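Local coordinates for protein PpBBE-like 1 D396N (Physcomitrella patens subsp. patens, PDB 6EO5) that probably oxidises cellobiose with a bound FAD cofactor, as a berberine bridge enzyme-like oxidase of the VAO family, at residues W156-R161 with S254-M259; N366-Q371 with L390-M395; H224-W229 with W266-Y271. All coordinates share one frame; numbering follows the deposited sequence.

Contact 1 (W156-R161 with S254-M259). With FAD (flavin-adenine dinucleotide), chain C.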
# COMPACT_ATOMS: atom_id res chain seq x y z
N TRP A 156 5.11 1.99 -1.28
CA TRP A 156 6.12 2.17 -2.32
C TRP A 156 5.51 3.00 -3.43
O TRP A 156 4.40 2.70 -3.89
CB TRP A 156 6.58 0.81 -2.85
CG TRP A 156 7.74 0.84 -3.81
CD1 TRP A 156 9.04 0.49 -3.55
CD2 TRP A 156 7.71 1.21 -5.20
NE1 TRP A 156 9.82 0.63 -4.67
CE2 TRP A 156 9.02 1.07 -5.70
CE3 TRP A 156 6.70 1.64 -6.07
CZ2 TRP A 156 9.35 1.35 -7.03
CZ3 TRP A 156 7.03 1.92 -7.39
CH2 TRP A 156 8.34 1.77 -7.86
N GLY A 157 6.21 4.05 -3.85
CA GLY A 157 5.77 4.88 -4.96
C GLY A 157 6.93 5.23 -5.86
O GLY A 157 8.08 4.83 -5.62
N PHE A 158 6.63 6.01 -6.90
CA PHE A 158 7.64 6.34 -7.91
C PHE A 158 8.63 7.42 -7.49
O PHE A 158 9.42 7.85 -8.34
CB PHE A 158 6.98 6.72 -9.22
CG PHE A 158 6.46 5.56 -9.95
CD1 PHE A 158 7.34 4.63 -10.47
CD2 PHE A 158 5.11 5.35 -10.09
CE1 PHE A 158 6.88 3.53 -11.15
CE2 PHE A 158 4.64 4.25 -10.76
CZ PHE A 158 5.53 3.34 -11.29
N SER A 159 8.65 7.86 -6.23
CA SER A 159 9.83 8.57 -5.73
C SER A 159 10.44 7.88 -4.52
O SER A 159 11.30 8.48 -3.85
CB SER A 159 9.51 10.04 -5.42
OG SER A 159 8.51 10.18 -4.42
N SER A 160 10.07 6.62 -4.25
CA SER A 160 10.47 5.95 -3.01
C SER A 160 11.96 5.60 -2.99
O SER A 160 12.53 5.49 -1.91
CB SER A 160 9.64 4.69 -2.78
OG SER A 160 8.35 4.99 -2.28
N ARG A 161 12.59 5.40 -4.16
CA ARG A 161 14.01 5.05 -4.14
C ARG A 161 14.88 6.25 -3.79
O ARG A 161 16.03 6.07 -3.39
CB ARG A 161 14.41 4.41 -5.48
CG ARG A 161 13.69 3.06 -5.72
CD ARG A 161 14.17 2.29 -6.95
NE ARG A 161 15.46 1.61 -6.77
CZ ARG A 161 16.62 2.09 -7.21
NH1 ARG A 161 16.65 3.25 -7.85
NH2 ARG A 161 17.75 1.41 -7.01
N SER A 254 12.89 5.66 -9.80
CA SER A 254 12.06 4.59 -9.26
C SER A 254 11.29 4.00 -10.43
O SER A 254 10.64 4.73 -11.17
CB SER A 254 11.09 5.10 -8.19
OG SER A 254 11.75 5.46 -7.00
N ALA A 255 11.37 2.69 -10.60
CA ALA A 255 10.76 2.05 -11.76
C ALA A 255 10.04 0.79 -11.33
O ALA A 255 10.31 0.22 -10.27
CB ALA A 255 11.80 1.71 -12.84
N ALA A 256 9.12 0.37 -12.18
CA ALA A 256 8.37 -0.86 -11.99
C ALA A 256 8.24 -1.54 -13.34
O ALA A 256 8.08 -0.87 -14.36
CB ALA A 256 6.98 -0.60 -11.40
N PHE A 257 8.32 -2.86 -13.34
CA PHE A 257 8.12 -3.64 -14.55
C PHE A 257 6.73 -4.30 -14.51
O PHE A 257 6.22 -4.67 -13.45
CB PHE A 257 9.23 -4.69 -14.68
CG PHE A 257 9.30 -5.35 -16.03
CD1 PHE A 257 10.12 -4.83 -17.02
CD2 PHE A 257 8.57 -6.50 -16.29
CE1 PHE A 257 10.20 -5.44 -18.26
CE2 PHE A 257 8.65 -7.12 -17.53
CZ PHE A 257 9.47 -6.59 -18.52
N TYR A 258 6.13 -4.45 -15.69
CA TYR A 258 4.79 -5.01 -15.82
C TYR A 258 4.80 -6.10 -16.89
O TYR A 258 5.61 -6.09 -17.81
CB TYR A 258 3.75 -3.92 -16.16
CG TYR A 258 2.37 -4.44 -16.50
CD1 TYR A 258 2.07 -4.92 -17.78
CD2 TYR A 258 1.34 -4.41 -15.56
CE1 TYR A 258 0.82 -5.40 -18.10
CE2 TYR A 258 0.06 -4.88 -15.88
CZ TYR A 258 -0.19 -5.37 -17.15
OH TYR A 258 -1.43 -5.85 -17.50
N MET A 259 3.86 -7.04 -16.76
CA MET A 259 3.81 -8.24 -17.58
C MET A 259 2.44 -8.87 -17.35
O MET A 259 1.93 -8.82 -16.24
CB MET A 259 4.95 -9.18 -17.16
CG MET A 259 5.05 -10.48 -17.87
SD MET A 259 6.38 -11.49 -17.15
CE MET A 259 7.78 -10.42 -17.38
PA FAD C . -8.03 0.10 4.07
O1A FAD C . -8.74 -1.13 3.53
O2A FAD C . -9.01 1.16 4.53
O5B FAD C . -6.96 -0.22 5.23
C5B FAD C . -6.12 -1.36 5.17
C4B FAD C . -5.78 -1.86 6.57
O4B FAD C . -5.31 -0.79 7.37
C3B FAD C . -6.99 -2.43 7.28
O3B FAD C . -6.55 -3.46 8.15
C2B FAD C . -7.48 -1.27 8.11
O2B FAD C . -8.22 -1.69 9.22
C1B FAD C . -6.17 -0.58 8.48
N9A FAD C . -6.44 0.85 8.75
C8A FAD C . -7.08 1.74 7.92
N7A FAD C . -7.14 2.95 8.53
C5A FAD C . -6.56 2.84 9.74
C6A FAD C . -6.36 3.75 10.76
N6A FAD C . -6.79 5.00 10.62
N1A FAD C . -5.72 3.36 11.92
C2A FAD C . -5.29 2.06 12.05
N3A FAD C . -5.49 1.15 11.04
C4A FAD C . -6.12 1.53 9.90
N1 FAD C . 0.49 -0.23 -2.42
C2 FAD C . 1.73 0.41 -2.59
O2 FAD C . 2.64 0.33 -1.74
N3 FAD C . 1.94 1.18 -3.72
C4 FAD C . 0.96 1.30 -4.68
O4 FAD C . 1.17 1.99 -5.67
C4X FAD C . -0.26 0.66 -4.52
N5 FAD C . -1.26 0.83 -5.47
C5X FAD C . -2.56 0.47 -5.16
C6 FAD C . -3.57 0.77 -6.07
C7 FAD C . -4.93 0.54 -5.77
C7M FAD C . -6.00 0.90 -6.77
C8 FAD C . -5.24 -0.11 -4.56
C8M FAD C . -6.67 -0.50 -4.22
C9 FAD C . -4.19 -0.49 -3.70
C9A FAD C . -2.84 -0.19 -3.97
N10 FAD C . -1.78 -0.59 -3.16
C10 FAD C . -0.51 -0.07 -3.37
C1' FAD C . -2.00 -1.34 -1.88
C2' FAD C . -2.23 -0.34 -0.75
O2' FAD C . -1.03 0.24 -0.28
C3' FAD C . -2.91 -1.05 0.39
O3' FAD C . -4.12 -1.56 -0.13
C4' FAD C . -3.14 -0.09 1.55
O4' FAD C . -3.09 -0.81 2.76
C5' FAD C . -4.47 0.64 1.39
O5' FAD C . -4.80 1.46 2.49
P FAD C . -6.33 1.97 2.64
O1P FAD C . -6.43 2.93 3.80
O2P FAD C . -6.91 2.53 1.37
O3P FAD C . -7.13 0.58 2.82
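Arg161 and Ser254 supply the hydrogen bond that joins 156-161 to strand 254-259. Backbone Arg161 N, at the start of a short helix, donates to Ser254 OG over 3.0 Å with an N-H...O angle of 159°. The hydroxyl reaches this donor because OG stands anti to the carbonyl carbon of Ser254 (chi1 -70°). The aliphatic part of Arg161 follows the same serine, its CG 3.3 Å from Ser254 OG, whereas the guanidinium is engaged elsewhere: NE on Tyr368 O, NH1 on Ile253 O and Pro250 O, NH2 on Val249 O.

Two rings supply the van der Waals contacts, and each meets a backbone oxygen of the strand. Phe158 approaches with an edge, CD1 lying 3.4 Å from Ser254 O near the ring plane. Further round that ring, CE1 makes the apolar contact, packing against the methyl of Ala256 at 4.1 Å. Trp156 touches the strand obliquely, CH2 sitting 3.5 Å from Ala255 O, and its CZ3 also rests above one face of Phe158, 4.0 Å from the plane and offset toward the rim. Trp156 NE1 is bonded to Leu367 O on the adjacent strand. An alanine in place of Phe158 would probably leave a gap beside the Ala256 methyl and take away the ring face under Trp156 CZ3.

The third kind of contact is to the cofactor. Backbone Trp156 N donates to flavin O2 at 3.0 Å, nearly straight at 174°, and flavin N3 returns a bond to Trp156 O at 2.9 Å. This two-point pairing holds the pyrimidine edge of the isoalloxazine. The contact lies where the FAD-binding part meets the seven-stranded sheet, consistent with the two-domain build of VAO-type flavoproteins.

Contact 2 (N366-Q371 with L390-M395)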
# COMPACT_ATOMS: atom_id res chain seq x y z
N ASN A 366 8.06 -3.92 -8.38
CA ASN A 366 8.56 -2.64 -7.87
C ASN A 366 10.04 -2.77 -7.52
O ASN A 366 10.42 -3.65 -6.74
CB ASN A 366 7.79 -2.20 -6.63
CG ASN A 366 6.37 -1.86 -6.93
OD1 ASN A 366 6.02 -1.61 -8.08
ND2 ASN A 366 5.53 -1.82 -5.89
N LEU A 367 10.87 -1.89 -8.07
CA LEU A 367 12.31 -2.00 -7.86
C LEU A 367 12.70 -1.41 -6.51
O LEU A 367 12.30 -0.29 -6.17
CB LEU A 367 13.05 -1.28 -8.99
CG LEU A 367 14.57 -1.30 -8.87
CD1 LEU A 367 15.08 -2.69 -9.21
CD2 LEU A 367 15.20 -0.23 -9.75
N TYR A 368 13.46 -2.18 -5.72
CA TYR A 368 14.03 -1.71 -4.47
C TYR A 368 15.53 -1.48 -4.74
O TYR A 368 15.91 -0.47 -5.34
CB TYR A 368 13.77 -2.67 -3.32
CG TYR A 368 12.35 -2.69 -2.78
CD1 TYR A 368 11.27 -3.01 -3.60
CD2 TYR A 368 12.09 -2.41 -1.44
CE1 TYR A 368 9.97 -3.03 -3.11
CE2 TYR A 368 10.79 -2.43 -0.94
CZ TYR A 368 9.74 -2.75 -1.79
OH TYR A 368 8.45 -2.79 -1.29
N GLY A 369 16.40 -2.38 -4.27
CA GLY A 369 17.80 -2.34 -4.64
C GLY A 369 18.68 -1.62 -3.63
O GLY A 369 18.22 -0.82 -2.81
N SER A 370 19.98 -1.90 -3.73
CA SER A 370 20.94 -1.41 -2.76
C SER A 370 21.12 0.11 -2.79
O SER A 370 21.45 0.71 -1.76
CB SER A 370 22.29 -2.10 -2.98
OG SER A 370 22.78 -1.79 -4.27
N GLN A 371 20.90 0.76 -3.95
CA GLN A 371 20.98 2.22 -4.02
C GLN A 371 19.75 2.91 -3.44
O GLN A 371 19.80 4.13 -3.21
CB GLN A 371 21.14 2.73 -5.47
CG GLN A 371 22.19 2.05 -6.34
CD GLN A 371 21.77 0.64 -6.79
OE1 GLN A 371 20.63 0.23 -6.56
NE2 GLN A 371 22.68 -0.09 -7.41
N LEU A 390 15.85 -7.03 -4.25
CA LEU A 390 15.97 -6.27 -5.49
C LEU A 390 14.61 -5.70 -5.91
O LEU A 390 14.51 -4.52 -6.24
CB LEU A 390 16.56 -7.15 -6.59
CG LEU A 390 16.89 -6.50 -7.93
CD1 LEU A 390 17.83 -5.29 -7.77
CD2 LEU A 390 17.46 -7.54 -8.90
N TYR A 391 13.56 -6.53 -5.86
CA TYR A 391 12.22 -6.07 -6.21
C TYR A 391 11.18 -6.97 -5.55
O TYR A 391 11.47 -8.08 -5.10
CB TYR A 391 12.03 -6.04 -7.74
CG TYR A 391 12.25 -7.37 -8.43
CD1 TYR A 391 11.22 -8.31 -8.51
CD2 TYR A 391 13.46 -7.67 -9.03
CE1 TYR A 391 11.40 -9.51 -9.15
CE2 TYR A 391 13.66 -8.87 -9.69
CZ TYR A 391 12.62 -9.79 -9.74
OH TYR A 391 12.80 -11.00 -10.38
N SER A 392 9.95 -6.45 -5.48
CA SER A 392 8.78 -7.21 -5.06
C SER A 392 7.97 -7.62 -6.28
O SER A 392 8.05 -6.98 -7.33
CB SER A 392 7.89 -6.36 -4.14
OG SER A 392 7.45 -5.19 -4.83
N ILE A 393 7.18 -8.69 -6.16
CA ILE A 393 6.27 -9.10 -7.22
C ILE A 393 4.84 -8.98 -6.71
O ILE A 393 4.48 -9.63 -5.71
CB ILE A 393 6.54 -10.53 -7.72
CG1 ILE A 393 8.00 -10.75 -8.11
CG2 ILE A 393 5.65 -10.84 -8.91
CD1 ILE A 393 8.26 -12.15 -8.66
N GLN A 394 4.02 -8.19 -7.39
CA GLN A 394 2.59 -8.16 -7.12
C GLN A 394 1.88 -9.07 -8.13
O GLN A 394 2.04 -8.88 -9.35
CB GLN A 394 2.04 -6.74 -7.18
CG GLN A 394 0.64 -6.64 -6.59
CD GLN A 394 -0.07 -5.35 -6.95
OE1 GLN A 394 -1.28 -5.21 -6.72
NE2 GLN A 394 0.66 -4.41 -7.53
N MET A 395 1.12 -10.04 -7.63
CA MET A 395 0.46 -11.06 -8.45
C MET A 395 -1.05 -10.97 -8.24
O MET A 395 -1.54 -11.30 -7.15
CB MET A 395 0.96 -12.45 -8.08
CG MET A 395 2.43 -12.50 -7.78
SD MET A 395 2.86 -13.98 -6.86
CE MET A 395 4.62 -13.83 -6.66
O HOH W 1 6.63 -3.28 -2.92
O HOH W 2 5.76 -5.07 -6.83
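Tyr368 and Leu390 meet through their backbones where two antiparallel strands of the large sheet come together, beside a classic beta bulge in which Leu390 and Tyr391 both face Val338 of the next strand. This is the tightly packed part. Tyr368 N donates to Leu390 O at 2.6 Å, the donor tilted 29° from the carbonyl plane. Two residues along each strand, Ser392 N bonds to Asn366 O at 3.1 Å, this time in the carbonyl plane. Leu367 and Tyr391 form the non-hydrogen-bonded pair between these two bonds. Beside them the leucines cross obliquely, Leu367 CD1 meeting Leu390 CD1 at 4.0 Å; in Leu367 CG is anti to the backbone N (chi1 179°), and chi2 then turns CD1 to Leu390. Gly369 closes the packed end: at its positive phi a CB would be jammed against the carbonyl oxygen of Tyr368.

The other end is looser and mediated by water, although it too is buried. The return bond from Asn366 N to Ser392 O is weak, bent to 129°, and the same amide also donates to a water. Ser392 OG approaches Asn366 CB at 3.5 Å and lies 3.7 Å from Tyr368 CE1, obliquely to that ring. It also contacts two waters. One, 2.8 Å from Ser392 OG, links it to Tyr368 OH and, weakly, to Asn366 ND2; the phenol has a further partner in Tyr337 OH. The side chain of Asn366 is about 5 Å from the FAD at nearest atoms, which places this polar cluster close to the flavin. The second water, the one that accepts from Asn366 N, stands 3.0 Å from that nitrogen and is bonded to Ser392 OG as well.

Contact 3 (H224-W229 with W266-Y271)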
# COMPACT_ATOMS: atom_id res chain seq x y z
N HIS A 224 9.18 11.38 -16.82
CA HIS A 224 8.42 10.14 -16.82
C HIS A 224 8.78 9.35 -18.08
O HIS A 224 8.82 9.91 -19.18
CB HIS A 224 6.92 10.44 -16.77
CG HIS A 224 6.05 9.25 -17.00
ND1 HIS A 224 5.42 9.01 -18.20
CD2 HIS A 224 5.72 8.22 -16.19
CE1 HIS A 224 4.74 7.88 -18.12
NE2 HIS A 224 4.90 7.38 -16.91
N PHE A 225 9.06 8.06 -17.92
CA PHE A 225 9.35 7.22 -19.07
C PHE A 225 8.55 5.92 -18.98
O PHE A 225 8.24 5.44 -17.89
CB PHE A 225 10.84 6.90 -19.20
CG PHE A 225 11.44 6.23 -17.99
CD1 PHE A 225 11.93 6.99 -16.93
CD2 PHE A 225 11.56 4.84 -17.93
CE1 PHE A 225 12.51 6.38 -15.83
CE2 PHE A 225 12.14 4.21 -16.83
CZ PHE A 225 12.62 4.99 -15.78
N LYS A 226 8.23 5.37 -20.14
CA LYS A 226 7.56 4.08 -20.21
C LYS A 226 7.88 3.44 -21.55
O LYS A 226 7.70 4.06 -22.61
CB LYS A 226 6.05 4.24 -20.02
CG LYS A 226 5.26 2.93 -20.04
CD LYS A 226 3.91 3.11 -19.35
CE LYS A 226 3.02 1.89 -19.53
NZ LYS A 226 1.79 1.99 -18.68
N TYR A 227 8.41 2.22 -21.50
CA TYR A 227 8.75 1.45 -22.69
C TYR A 227 7.89 0.20 -22.68
O TYR A 227 7.95 -0.58 -21.72
CB TYR A 227 10.24 1.11 -22.73
CG TYR A 227 11.13 2.31 -22.48
CD1 TYR A 227 11.25 3.32 -23.42
CD2 TYR A 227 11.82 2.44 -21.28
CE1 TYR A 227 12.04 4.43 -23.19
CE2 TYR A 227 12.62 3.55 -21.04
CZ TYR A 227 12.72 4.54 -22.00
OH TYR A 227 13.52 5.65 -21.78
N ARG A 228 7.11 -0.00 -23.74
CA ARG A 228 6.01 -0.96 -23.76
C ARG A 228 6.15 -1.89 -24.97
O ARG A 228 6.62 -1.47 -26.03
CB ARG A 228 4.69 -0.18 -23.80
CG ARG A 228 3.46 -1.01 -23.72
CD ARG A 228 2.25 -0.17 -23.35
NE ARG A 228 1.05 -1.01 -23.34
CZ ARG A 228 -0.11 -0.67 -22.80
NH1 ARG A 228 -0.25 0.52 -22.21
NH2 ARG A 228 -1.14 -1.51 -22.85
N TRP A 229 5.75 -3.15 -24.79
CA TRP A 229 5.73 -4.15 -25.85
C TRP A 229 4.45 -4.97 -25.78
O TRP A 229 3.79 -5.04 -24.73
CB TRP A 229 6.89 -5.16 -25.77
CG TRP A 229 8.26 -4.67 -26.02
CD1 TRP A 229 8.99 -4.82 -27.17
CD2 TRP A 229 9.13 -4.03 -25.07
NE1 TRP A 229 10.24 -4.28 -27.01
CE2 TRP A 229 10.36 -3.79 -25.73
CE3 TRP A 229 8.99 -3.62 -23.74
CZ2 TRP A 229 11.43 -3.17 -25.10
CZ3 TRP A 229 10.05 -3.00 -23.13
CH2 TRP A 229 11.26 -2.78 -23.81
N TRP A 266 6.05 -3.99 -19.90
CA TRP A 266 6.60 -2.65 -19.98
C TRP A 266 7.50 -2.36 -18.79
O TRP A 266 7.45 -3.04 -17.76
CB TRP A 266 5.50 -1.58 -20.09
CG TRP A 266 4.63 -1.32 -18.86
CD1 TRP A 266 5.03 -0.85 -17.64
CD2 TRP A 266 3.20 -1.47 -18.78
NE1 TRP A 266 3.95 -0.72 -16.80
CE2 TRP A 266 2.81 -1.09 -17.48
CE3 TRP A 266 2.22 -1.89 -19.69
CZ2 TRP A 266 1.48 -1.12 -17.07
CZ3 TRP A 266 0.90 -1.91 -19.27
CH2 TRP A 266 0.55 -1.53 -17.98
N LEU A 267 8.35 -1.35 -18.96
CA LEU A 267 9.08 -0.73 -17.87
C LEU A 267 8.56 0.69 -17.76
O LEU A 267 8.56 1.42 -18.75
CB LEU A 267 10.59 -0.74 -18.11
CG LEU A 267 11.41 0.01 -17.07
CD1 LEU A 267 11.23 -0.61 -15.69
CD2 LEU A 267 12.88 0.04 -17.45
N GLU A 268 8.09 1.06 -16.57
CA GLU A 268 7.63 2.42 -16.32
C GLU A 268 8.40 3.01 -15.15
O GLU A 268 8.71 2.31 -14.18
CB GLU A 268 6.13 2.45 -16.03
CG GLU A 268 5.60 3.86 -15.87
CD GLU A 268 4.11 3.93 -15.60
OE1 GLU A 268 3.50 2.86 -15.35
OE2 GLU A 268 3.56 5.06 -15.65
N GLY A 269 8.72 4.31 -15.23
CA GLY A 269 9.53 4.90 -14.18
C GLY A 269 9.49 6.41 -14.14
O GLY A 269 9.05 7.08 -15.08
N THR A 270 9.98 6.94 -13.03
CA THR A 270 10.07 8.37 -12.80
C THR A 270 11.51 8.72 -12.43
O THR A 270 12.10 8.09 -11.54
CB THR A 270 9.11 8.80 -11.69
OG1 THR A 270 7.76 8.52 -12.10
CG2 THR A 270 9.28 10.30 -11.40
N TYR A 271 12.06 9.72 -13.12
CA TYR A 271 13.42 10.20 -12.90
C TYR A 271 13.36 11.60 -12.31
O TYR A 271 12.76 12.51 -12.90
CB TYR A 271 14.20 10.20 -14.22
CG TYR A 271 15.53 10.91 -14.15
CD1 TYR A 271 16.41 10.68 -13.10
CD2 TYR A 271 15.92 11.80 -15.15
CE1 TYR A 271 17.64 11.33 -13.04
CE2 TYR A 271 17.15 12.46 -15.11
CZ TYR A 271 18.00 12.22 -14.05
OH TYR A 271 19.22 12.87 -14.01
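Lys226 lays the end of its side chain over one face of the Trp266 indole, across a pair of antiparallel strands in the large sheet. Lys226 CE sits above the five-membered ring, 3.5 Å from its centroid. Lys226 NZ lies over the six-membered ring, also 3.5 Å from its centroid and 14° off the normal, which meets the geometry of a cation-pi interaction. The lysine gets there as an extended chain, with CG anti to the backbone N. Arg228 runs alongside the same indole; Trp266 CZ3 lies 3.9 Å above the centre of its guanidinium, the two planes inclined by 47°.

On the same side of the sheet Glu268 is shared between two basic residues. Its OE1 makes a long salt bridge of 3.8 Å to Lys226 NZ. Its OE2 accepts from His224 NE2 at 3.0 Å through the anti lone pair, close to the imidazole plane, while the carboxylate is turned 77° from that ring. The carboxylate would be expected to fix the orientation of the imidazole.

The backbones are paired regularly, Phe225 with Gly269 and Tyr227 with Leu267 exchanging two hydrogen bonds each. On the sheet side opposite Lys226, Phe225 folds across its glycine partner, CG lying between the backbone N and the carbonyl carbon. A side chain at Gly269 would collide with this ring; instead Gly269 CA makes a CH-pi contact over the Phe225 face, 3.8 Å from the centroid.

In the fold
Following the chain, the cofactor loop 156-161 opens contact 1 and strand 224-229 opens contact 3 before either closes. Strand 254-259 then closes contact 1 and the next strand, 266-271, closes contact 3, so the two connections cross. Contact 2 comes later, in series, closing the loop between 366-371 and 390-395. All three reach one seven-stranded antiparallel sheet, in which 222-230, 264-271, 253-259, 361-367 and 391-398 are successive neighbours. Contact 1 ties the FAD-binding part to the middle of that order: it touches contact 2 on the adjacent strand and is joined to contact 3 by Ala256 N to Glu268 O. Contacts 2 and 3 do not touch, their nearest atoms about 7 Å apart.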